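Long-range contacts in rhamnogalacturonan endolyase YesW (Bacillus subtilis, PDB 2ZUX), which cleaves the rhamnogalacturonan backbone of plant cell-wall pectin by endo-type elimination, releasing oligosaccharides, and needs calcium or manganese for activity: residues Trp87-Lys98 with Asp521-Thr529; Ser113-Asp121 with Arg548-Asn559. All blocks are in the same frame, centred on the assembly; numbering follows the deposited sequence.

Contact 1 is a partly buried strand pairing, centred about 19 Å from the centre of the chain, whereas contact 2 is wholly buried and centred only about 4 Å from it. They share no strand or helix, although strand 524-528 of contact 1 and helix 547-553 of contact 2 follow each other in the chain. In 87-98 with 521-529, an antiparallel ladder of backbone bonds is backed by a guanidinium stacked on a tyrosine ring and a second tyrosine beside it. In 113-121 with 548-559, calcium and water do much of the joining. The contacts touch: Ser522 OG to Ala114 N, 2.9 Å, suits a hydrogen bond, while Leu96 and Leu525 pack on Ala114.

Contact 1: Trp87-Lys98 with Asp521-Thr529; sequences WAQPYHSVPLDK and DSSALRIYT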
loop_
_atom_site.group_PDB
_atom_site.type_symbol
_atom_site.label_atom_id
_atom_site.label_comp_id
_atom_site.label_asym_id
_atom_site.label_seq_id
_atom_site.Cartn_x
_atom_site.Cartn_y
_atom_site.Cartn_z
ATOM N N TRP A 87 2.207 21.693 -13.924
ATOM C CA TRP A 87 3.116 21.684 -12.784
ATOM C C TRP A 87 4.405 22.391 -13.158
ATOM O O TRP A 87 5.106 21.976 -14.084
ATOM C CB TRP A 87 3.479 20.258 -12.396
ATOM C CG TRP A 87 2.390 19.394 -11.855
ATOM C CD1 TRP A 87 1.038 19.609 -11.895
ATOM C CD2 TRP A 87 2.581 18.135 -11.213
ATOM N NE1 TRP A 87 0.378 18.549 -11.304
ATOM C CE2 TRP A 87 1.307 17.637 -10.872
ATOM C CE3 TRP A 87 3.714 17.383 -10.887
ATOM C CZ2 TRP A 87 1.136 16.409 -10.222
ATOM C CZ3 TRP A 87 3.545 16.167 -10.240
ATOM C CH2 TRP A 87 2.266 15.691 -9.918
ATOM N N ALA A 88 4.732 23.435 -12.408
ATOM C CA ALA A 88 5.937 24.208 -12.671
ATOM C C ALA A 88 7.204 23.539 -12.135
ATOM O O ALA A 88 8.316 23.960 -12.463
ATOM C CB ALA A 88 5.792 25.608 -12.107
ATOM N N GLN A 89 7.026 22.501 -11.317
ATOM C CA GLN A 89 8.128 21.682 -10.809
ATOM C C GLN A 89 7.846 20.213 -11.164
ATOM O O GLN A 89 6.702 19.871 -11.475
ATOM C CB GLN A 89 8.269 21.855 -9.297
ATOM C CG GLN A 89 8.646 23.279 -8.862
ATOM C CD GLN A 89 8.445 23.500 -7.384
ATOM O OE1 GLN A 89 7.380 23.197 -6.836
ATOM N NE2 GLN A 89 9.461 24.033 -6.724
ATOM N N PRO A 90 8.885 19.347 -11.160
ATOM C CA PRO A 90 8.668 17.917 -11.482
ATOM C C PRO A 90 7.806 17.158 -10.457
ATOM O O PRO A 90 7.422 16.005 -10.689
ATOM C CB PRO A 90 10.087 17.338 -11.525
ATOM C CG PRO A 90 11.005 18.527 -11.635
ATOM C CD PRO A 90 10.310 19.642 -10.924
ATOM N N TYR A 91 7.518 17.810 -9.341
ATOM C CA TYR A 91 6.654 17.272 -8.304
ATOM C C TYR A 91 5.590 18.296 -7.949
ATOM O O TYR A 91 5.772 19.501 -8.171
ATOM C CB TYR A 91 7.463 16.928 -7.049
ATOM C CG TYR A 91 8.299 18.074 -6.523
ATOM C CD1 TYR A 91 7.759 19.023 -5.656
ATOM C CD2 TYR A 91 9.632 18.205 -6.892
ATOM C CE1 TYR A 91 8.528 20.084 -5.178
ATOM C CE2 TYR A 91 10.409 19.256 -6.421
ATOM C CZ TYR A 91 9.847 20.183 -5.563
ATOM O OH TYR A 91 10.618 21.225 -5.091
ATOM N N HIS A 92 4.499 17.817 -7.367
ATOM C CA HIS A 92 3.461 18.672 -6.843
ATOM C C HIS A 92 3.552 18.662 -5.319
ATOM O O HIS A 92 3.580 17.593 -4.705
ATOM C CB HIS A 92 2.096 18.157 -7.278
ATOM C CG HIS A 92 0.965 18.957 -6.736
ATOM N ND1 HIS A 92 0.177 18.537 -5.686
ATOM C CD2 HIS A 92 0.521 20.188 -7.073
ATOM C CE1 HIS A 92 -0.721 19.468 -5.420
ATOM N NE2 HIS A 92 -0.532 20.482 -6.245
ATOM N N SER A 93 3.586 19.843 -4.706
ATOM C CA SER A 93 3.679 19.961 -3.254
ATOM C C SER A 93 2.323 20.096 -2.589
ATOM O O SER A 93 1.504 20.922 -2.982
ATOM C CB SER A 93 4.552 21.155 -2.856
ATOM O OG SER A 93 5.888 20.945 -3.263
ATOM N N VAL A 94 2.098 19.265 -1.574
ATOM C CA VAL A 94 0.934 19.379 -0.713
ATOM C C VAL A 94 1.434 19.920 0.622
ATOM O O VAL A 94 2.091 19.200 1.369
ATOM C CB VAL A 94 0.246 18.001 -0.505
ATOM C CG1 VAL A 94 -1.020 18.151 0.334
ATOM C CG2 VAL A 94 -0.084 17.344 -1.850
ATOM N N PRO A 95 1.163 21.210 0.918
ATOM C CA PRO A 95 1.620 21.752 2.197
ATOM C C PRO A 95 0.930 21.038 3.355
ATOM O O PRO A 95 -0.249 20.693 3.258
ATOM C CB PRO A 95 1.181 23.219 2.142
ATOM C CG PRO A 95 0.070 23.251 1.149
ATOM C CD PRO A 95 0.424 22.212 0.127
ATOM N N LEU A 96 1.678 20.831 4.433
ATOM C CA LEU A 96 1.164 20.131 5.608
ATOM C C LEU A 96 0.995 21.076 6.783
ATOM O O LEU A 96 1.670 22.106 6.873
ATOM C CB LEU A 96 2.105 18.987 6.005
ATOM C CG LEU A 96 2.320 17.893 4.949
ATOM C CD1 LEU A 96 3.359 16.891 5.412
ATOM C CD2 LEU A 96 1.005 17.192 4.631
ATOM N N ASP A 97 0.089 20.716 7.680
ATOM C CA ASP A 97 -0.033 21.396 8.966
ATOM C C ASP A 97 0.760 20.571 9.971
ATOM O O ASP A 97 0.240 19.632 10.577
ATOM C CB ASP A 97 -1.501 21.531 9.380
ATOM C CG ASP A 97 -1.666 22.132 10.770
ATOM O OD1 ASP A 97 -0.771 22.886 11.215
ATOM O OD2 ASP A 97 -2.694 21.851 11.418
ATOM N N LYS A 98 2.033 20.900 10.122
ATOM C CA LYS A 98 2.912 20.110 10.965
ATOM C C LYS A 98 2.509 20.274 12.427
ATOM O O LYS A 98 2.436 21.401 12.932
ATOM C CB LYS A 98 4.374 20.509 10.736
ATOM C CG LYS A 98 5.395 19.612 11.423
ATOM C CD LYS A 98 6.804 20.015 11.027
ATOM C CE LYS A 98 7.842 19.195 11.751
ATOM N NZ LYS A 98 9.206 19.699 11.440
ATOM N N ASP A 521 11.875 18.529 6.432
ATOM C CA ASP A 521 11.260 19.155 7.604
ATOM C C ASP A 521 9.764 18.866 7.777
ATOM O O ASP A 521 9.127 19.416 8.671
ATOM C CB ASP A 521 11.528 20.670 7.618
ATOM C CG ASP A 521 10.806 21.424 6.503
ATOM O OD1 ASP A 521 10.072 20.819 5.696
ATOM O OD2 ASP A 521 10.978 22.664 6.425
ATOM N N SER A 522 9.218 18.011 6.910
ATOM C CA SER A 522 7.792 17.631 6.941
ATOM C C SER A 522 6.829 18.812 6.806
ATOM O O SER A 522 5.691 18.755 7.274
ATOM C CB SER A 522 7.454 16.791 8.180
ATOM O OG SER A 522 8.179 15.574 8.188
ATOM N N SER A 523 7.283 19.881 6.151
ATOM C CA SER A 523 6.401 21.007 5.849
ATOM C C SER A 523 5.479 20.718 4.664
ATOM O O SER A 523 4.480 21.408 4.465
ATOM C CB SER A 523 7.209 22.280 5.584
ATOM O OG SER A 523 8.095 22.111 4.498
ATOM N N ALA A 524 5.830 19.700 3.878
ATOM C CA ALA A 524 5.066 19.347 2.687
ATOM C C ALA A 524 5.273 17.886 2.321
ATOM O O ALA A 524 6.270 17.272 2.709
ATOM C CB ALA A 524 5.470 20.241 1.508
ATOM N N LEU A 525 4.314 17.348 1.579
ATOM C CA LEU A 525 4.521 16.119 0.811
ATOM C C LEU A 525 4.738 16.503 -0.644
ATOM O O LEU A 525 4.091 17.428 -1.140
ATOM C CB LEU A 525 3.311 15.190 0.911
ATOM C CG LEU A 525 2.896 14.688 2.297
ATOM C CD1 LEU A 525 1.629 13.867 2.184
ATOM C CD2 LEU A 525 4.010 13.879 2.952
ATOM N N ARG A 526 5.643 15.805 -1.318
ATOM C CA ARG A 526 5.877 16.019 -2.737
ATOM C C ARG A 526 5.417 14.802 -3.509
ATOM O O ARG A 526 5.810 13.681 -3.185
ATOM C CB ARG A 526 7.361 16.239 -3.010
ATOM C CG ARG A 526 7.949 17.500 -2.406
ATOM C CD ARG A 526 9.390 17.600 -2.819
ATOM N NE ARG A 526 10.059 18.778 -2.281
ATOM C CZ ARG A 526 11.358 19.006 -2.426
ATOM N NH1 ARG A 526 12.112 18.143 -3.092
ATOM N NH2 ARG A 526 11.899 20.097 -1.900
ATOM N N ILE A 527 4.585 15.028 -4.524
ATOM C CA ILE A 527 4.126 13.948 -5.384
ATOM C C ILE A 527 4.899 14.020 -6.695
ATOM O O ILE A 527 4.741 14.980 -7.451
ATOM C CB ILE A 527 2.620 14.052 -5.689
ATOM C CG1 ILE A 527 1.807 14.227 -4.395
ATOM C CG2 ILE A 527 2.163 12.822 -6.487
ATOM C CD1 ILE A 527 0.309 14.431 -4.628
ATOM N N TYR A 528 5.742 13.022 -6.946
ATOM C CA TYR A 528 6.502 12.923 -8.188
ATOM C C TYR A 528 5.744 12.029 -9.160
ATOM O O TYR A 528 5.308 10.941 -8.792
ATOM C CB TYR A 528 7.880 12.316 -7.920
ATOM C CG TYR A 528 8.836 13.236 -7.186
ATOM C CD1 TYR A 528 9.878 13.873 -7.867
ATOM C CD2 TYR A 528 8.708 13.467 -5.819
ATOM C CE1 TYR A 528 10.761 14.720 -7.191
ATOM C CE2 TYR A 528 9.587 14.309 -5.140
ATOM C CZ TYR A 528 10.600 14.927 -5.835
ATOM O OH TYR A 528 11.464 15.762 -5.147
ATOM N N THR A 529 5.573 12.500 -10.391
ATOM C CA THR A 529 4.991 11.709 -11.468
ATOM C C THR A 529 6.003 11.666 -12.599
ATOM O O THR A 529 6.707 12.644 -12.844
ATOM C CB THR A 529 3.617 12.268 -11.935
ATOM O OG1 THR A 529 2.937 11.287 -12.731
ATOM C CG2 THR A 529 3.758 13.565 -12.742
HETATM O O HOH W 1 8.637 14.475 -12.543
HETATM O O HOH W 2 8.031 20.886 -1.460
#
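Ile527 and His92 exchange two backbone hydrogen bonds, N to O in each direction at 2.8 Å, and Val94 and Leu525 form the next such pair. The ladder continues with Leu96 N to Ser523 O, and past its end the extended Lys98 chain brings NZ to 2.8 Å from Asp521 O. On Asp521, OD1 takes both OG and backbone N of Ser523, closing an Asx turn, and also has Thr519 as a partner. Strand axes 4.3 Å apart at 155° identify an antiparallel pair; through it, strand 91-95 joins the sheet of strand 514-519 within the beta-propeller fold. On the face carrying Tyr91, Ser93 and Arg526, the guanidinium lies flat on the Tyr91 ring, planes 7° apart. The cation-pi contact is off-centre, and Arg526 CD sits over the ring face, 3.6 Å from its centroid. NH1 donates in the guanidinium plane to Tyr528 OH and also reaches Ser489 O; a water links NE to Ser93 OG. An alanine at Arg526 would strip one face of Tyr91 of its stacked cation and is likely to leave Tyr528 OH without this donor. Tyr91 CB lies over the Tyr528 ring, 3.7 Å from its centroid; CG between N and carbonyl carbon (chi1 54°) turns the Tyr91 ring against the guanidinium. On the other face, Val94 CG2 meets Ile527 CD1 and Leu96 CD1 packs against Leu525 CG at 3.8 Å.

Contact 2: Ser113-Asp121 with Arg548-Asn559; sequences SANDASVGD and RLGIAWQNIAYN. With CA (calcium ion), chain D; CA (calcium ion), chain H; RAM (alpha-L-rhamnopyranose), chain M.
Asp116 packs its CB against Asn555 CB at 3.6 Å, and from there the side chain divides its two oxygens between a calcium ion and an amide. With CG turned anti to the carbonyl carbon (chi1 -60°) and 3.3 Å from the metal, the carboxylate is brought to the ion with OD2 in front, binding it at 2.4 Å. OD1 accepts from Asn559 ND2 at 2.9 Å with an N-H...O angle of 161°; the donor stands well above the carboxylate plane, although OD1 lies close to the amide plane. Asn559 OD1 binds the same ion, so the amide uses both ends, and Asn555 O, Ala557 O and two waters complete the six ligands. This calcium site thereby ties the strand to the loop that carries the substrate-binding Tyr558, while Asn115, next to Asp116, is itself a substrate-binding residue. Farther along, waters link Ala117 O to Asn555 N and Ser118 OG to Ala552 O, and Val119 CG2 touches Ile551 CG2 at 3.8 Å. Arg548 NH2 makes a weak bond to Val119 O and a salt bridge to Glu6. Strand 113-120 and helix 548-553 run 7.8 Å apart at their closest, their directions at 138°; strand 129-136 pairs with the former, and strands 182-184 and 268-273 pack against the latter.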
loop_
_atom_site.group_PDB
_atom_site.type_symbol
_atom_site.label_atom_id
_atom_site.label_comp_id
_atom_site.label_asym_id
_atom_site.label_seq_id
_atom_site.Cartn_x
_atom_site.Cartn_y
_atom_site.Cartn_z
ATOM N N SER A 113 7.196 13.933 12.454
ATOM C CA SER A 113 7.546 13.865 11.046
ATOM C C SER A 113 6.438 13.138 10.293
ATOM O O SER A 113 5.748 12.256 10.846
ATOM C CB SER A 113 8.891 13.173 10.839
ATOM O OG SER A 113 8.863 11.840 11.323
ATOM N N ALA A 114 6.240 13.541 9.043
ATOM C CA ALA A 114 5.262 12.902 8.173
ATOM C C ALA A 114 5.732 11.472 7.915
ATOM O O ALA A 114 6.914 11.237 7.689
ATOM C CB ALA A 114 5.146 13.672 6.890
ATOM N N ASN A 115 4.818 10.509 7.979
ATOM C CA ASN A 115 5.205 9.105 7.909
ATOM C C ASN A 115 4.348 8.404 6.841
ATOM O O ASN A 115 4.136 8.975 5.765
ATOM C CB ASN A 115 5.119 8.495 9.318
ATOM C CG ASN A 115 5.912 7.205 9.466
ATOM O OD1 ASN A 115 7.140 7.210 9.707
ATOM N ND2 ASN A 115 5.215 6.097 9.394
ATOM N N ASP A 116 3.848 7.198 7.117
ATOM C CA ASP A 116 3.102 6.409 6.135
ATOM C C ASP A 116 1.817 7.099 5.730
ATOM O O ASP A 116 1.131 7.694 6.566
ATOM C CB ASP A 116 2.720 5.054 6.728
ATOM C CG ASP A 116 3.908 4.217 7.146
ATOM O OD1 ASP A 116 4.992 4.323 6.539
ATOM O OD2 ASP A 116 3.705 3.397 8.073
ATOM N N ALA A 117 1.457 6.949 4.461
ATOM C CA ALA A 117 0.171 7.424 3.975
ATOM C C ALA A 117 -0.632 6.323 3.295
ATOM O O ALA A 117 -0.121 5.241 2.981
ATOM C CB ALA A 117 0.336 8.631 3.032
ATOM N N SER A 118 -1.903 6.634 3.076
ATOM C CA SER A 118 -2.758 5.865 2.193
ATOM C C SER A 118 -3.554 6.852 1.354
ATOM O O SER A 118 -3.392 8.073 1.507
ATOM C CB SER A 118 -3.688 4.964 3.001
ATOM O OG SER A 118 -4.417 4.106 2.149
ATOM N N VAL A 119 -4.376 6.333 0.446
ATOM C CA VAL A 119 -5.277 7.180 -0.337
ATOM C C VAL A 119 -6.699 6.654 -0.324
ATOM O O VAL A 119 -6.944 5.448 -0.212
ATOM C CB VAL A 119 -4.831 7.343 -1.809
ATOM C CG1 VAL A 119 -3.646 8.296 -1.924
ATOM C CG2 VAL A 119 -4.546 5.993 -2.439
ATOM N N GLY A 120 -7.637 7.585 -0.449
ATOM C CA GLY A 120 -9.040 7.270 -0.673
ATOM C C GLY A 120 -9.680 8.522 -1.218
ATOM O O GLY A 120 -9.164 9.621 -1.011
ATOM N N ASP A 121 -10.765 8.346 -1.956
ATOM C CA ASP A 121 -11.536 9.464 -2.459
ATOM C C ASP A 121 -12.660 9.697 -1.458
ATOM O O ASP A 121 -13.662 8.984 -1.470
ATOM C CB ASP A 121 -12.079 9.143 -3.848
ATOM C CG ASP A 121 -12.897 10.266 -4.435
ATOM O OD1 ASP A 121 -12.810 11.411 -3.946
ATOM O OD2 ASP A 121 -13.620 9.991 -5.414
ATOM N N ARG A 548 -4.802 -2.496 -6.141
ATOM C CA ARG A 548 -5.572 -1.548 -5.329
ATOM C C ARG A 548 -5.536 -1.944 -3.861
ATOM O O ARG A 548 -5.439 -1.097 -2.964
ATOM C CB ARG A 548 -7.023 -1.459 -5.818
ATOM C CG ARG A 548 -7.930 -0.547 -4.980
ATOM C CD ARG A 548 -7.404 0.868 -5.034
ATOM N NE ARG A 548 -8.083 1.834 -4.160
ATOM C CZ ARG A 548 -7.706 2.132 -2.916
ATOM N NH1 ARG A 548 -6.707 1.472 -2.330
ATOM N NH2 ARG A 548 -8.364 3.068 -2.239
ATOM N N LEU A 549 -5.642 -3.244 -3.612
ATOM C CA LEU A 549 -5.587 -3.747 -2.245
ATOM C C LEU A 549 -4.197 -3.575 -1.641
ATOM O O LEU A 549 -4.084 -3.309 -0.449
ATOM C CB LEU A 549 -6.059 -5.205 -2.166
ATOM C CG LEU A 549 -7.494 -5.416 -2.672
ATOM C CD1 LEU A 549 -7.868 -6.886 -2.556
ATOM C CD2 LEU A 549 -8.493 -4.551 -1.922
ATOM N N GLY A 550 -3.159 -3.716 -2.463
ATOM C CA GLY A 550 -1.784 -3.433 -2.031
ATOM C C GLY A 550 -1.577 -1.998 -1.574
ATOM O O GLY A 550 -0.860 -1.744 -0.595
ATOM N N ILE A 551 -2.230 -1.056 -2.247
ATOM C CA ILE A 551 -2.125 0.339 -1.824
ATOM C C ILE A 551 -2.792 0.502 -0.457
ATOM O O ILE A 551 -2.257 1.183 0.419
ATOM C CB ILE A 551 -2.700 1.310 -2.876
ATOM C CG1 ILE A 551 -1.950 1.154 -4.208
ATOM C CG2 ILE A 551 -2.641 2.747 -2.360
ATOM C CD1 ILE A 551 -0.423 1.175 -4.111
ATOM N N ALA A 552 -3.923 -0.170 -0.246
ATOM C CA ALA A 552 -4.575 -0.096 1.057
ATOM C C ALA A 552 -3.698 -0.634 2.192
ATOM O O ALA A 552 -3.706 -0.059 3.274
ATOM C CB ALA A 552 -5.933 -0.798 1.035
ATOM N N TRP A 553 -2.946 -1.716 1.958
ATOM C CA TRP A 553 -2.082 -2.238 3.023
ATOM C C TRP A 553 -0.643 -1.732 2.986
ATOM O O TRP A 553 0.162 -2.139 3.826
ATOM C CB TRP A 553 -2.132 -3.779 3.181
ATOM C CG TRP A 553 -1.839 -4.635 1.969
ATOM C CD1 TRP A 553 -2.717 -5.511 1.390
ATOM C CD2 TRP A 553 -0.595 -4.781 1.238
ATOM N NE1 TRP A 553 -2.120 -6.164 0.352
ATOM C CE2 TRP A 553 -0.828 -5.724 0.216
ATOM C CE3 TRP A 553 0.674 -4.174 1.321
ATOM C CZ2 TRP A 553 0.157 -6.101 -0.703
ATOM C CZ3 TRP A 553 1.651 -4.540 0.392
ATOM C CH2 TRP A 553 1.376 -5.493 -0.606
ATOM N N GLN A 554 -0.313 -0.831 2.060
ATOM C CA GLN A 554 1.083 -0.395 1.961
ATOM C C GLN A 554 1.629 0.136 3.289
ATOM O O GLN A 554 2.776 -0.153 3.658
ATOM C CB GLN A 554 1.296 0.639 0.857
ATOM C CG GLN A 554 2.780 0.874 0.584
ATOM C CD GLN A 554 3.002 1.740 -0.631
ATOM O OE1 GLN A 554 3.595 2.821 -0.543
ATOM N NE2 GLN A 554 2.509 1.285 -1.780
ATOM N N ASN A 555 0.814 0.882 4.023
ATOM C CA ASN A 555 1.285 1.463 5.281
ATOM C C ASN A 555 1.605 0.439 6.349
ATOM O O ASN A 555 2.375 0.726 7.253
ATOM C CB ASN A 555 0.284 2.496 5.839
ATOM C CG ASN A 555 -1.007 1.868 6.352
ATOM O OD1 ASN A 555 -1.998 1.748 5.609
ATOM N ND2 ASN A 555 -1.036 1.531 7.617
ATOM N N ILE A 556 0.974 -0.729 6.293
ATOM C CA ILE A 556 0.989 -1.565 7.481
ATOM C C ILE A 556 2.379 -2.066 7.836
ATOM O O ILE A 556 3.167 -2.481 6.963
ATOM C CB ILE A 556 -0.047 -2.701 7.456
ATOM C CG1 ILE A 556 0.417 -3.858 6.581
ATOM C CG2 ILE A 556 -1.429 -2.167 7.063
ATOM C CD1 ILE A 556 -0.511 -5.059 6.621
ATOM N N ALA A 557 2.661 -1.984 9.134
ATOM C CA ALA A 557 3.906 -2.478 9.717
ATOM C C ALA A 557 5.087 -2.193 8.783
ATOM O O ALA A 557 5.356 -1.017 8.493
ATOM C CB ALA A 557 3.776 -3.956 10.098
ATOM N N TYR A 558 5.814 -3.209 8.325
ATOM C CA TYR A 558 6.923 -2.959 7.410
ATOM C C TYR A 558 6.453 -2.906 5.966
ATOM O O TYR A 558 6.344 -3.927 5.281
ATOM C CB TYR A 558 8.054 -3.969 7.608
ATOM C CG TYR A 558 8.746 -3.880 8.964
ATOM C CD1 TYR A 558 8.612 -2.758 9.788
ATOM C CD2 TYR A 558 9.548 -4.926 9.417
ATOM C CE1 TYR A 558 9.265 -2.692 11.027
ATOM C CE2 TYR A 558 10.195 -4.863 10.653
ATOM C CZ TYR A 558 10.032 -3.742 11.451
ATOM O OH TYR A 558 10.648 -3.639 12.678
ATOM N N ASN A 559 6.194 -1.673 5.526
ATOM C CA ASN A 559 5.595 -1.375 4.222
ATOM C C ASN A 559 6.242 -2.197 3.119
ATOM O O ASN A 559 7.471 -2.194 2.995
ATOM C CB ASN A 559 5.824 0.097 3.832
ATOM C CG ASN A 559 5.406 1.102 4.902
ATOM O OD1 ASN A 559 5.463 0.845 6.109
ATOM N ND2 ASN A 559 5.064 2.301 4.450
HETATM CA CA CA D . 4.405 1.147 8.244
HETATM CA CA CA H . -11.582 13.461 -3.827
HETATM C C1 RAM M . 11.125 0.931 12.400
HETATM C C2 RAM M . 11.983 -0.211 11.860
HETATM C C3 RAM M . 13.293 0.315 11.262
HETATM C C4 RAM M . 14.032 1.214 12.256
HETATM C C5 RAM M . 13.093 2.315 12.757
HETATM C C6 RAM M . 13.772 3.134 13.849
HETATM O O1 RAM M . 10.576 1.673 11.334
HETATM O O2 RAM M . 12.243 -1.096 12.930
HETATM O O3 RAM M . 14.128 -0.755 10.863
HETATM O O4 RAM M . 15.195 1.749 11.649
HETATM O O5 RAM M . 11.878 1.769 13.267
HETATM O O HOH W 3 -1.311 2.520 2.795
HETATM O O HOH W 4 -5.157 2.101 3.897
HETATM O O HOH W 5 -6.507 2.634 0.259
HETATM O O HOH W 6 6.167 1.804 9.586
HETATM O O HOH W 7 3.087 1.116 10.232
HETATM O O HOH W 8 -10.865 15.551 -4.722
#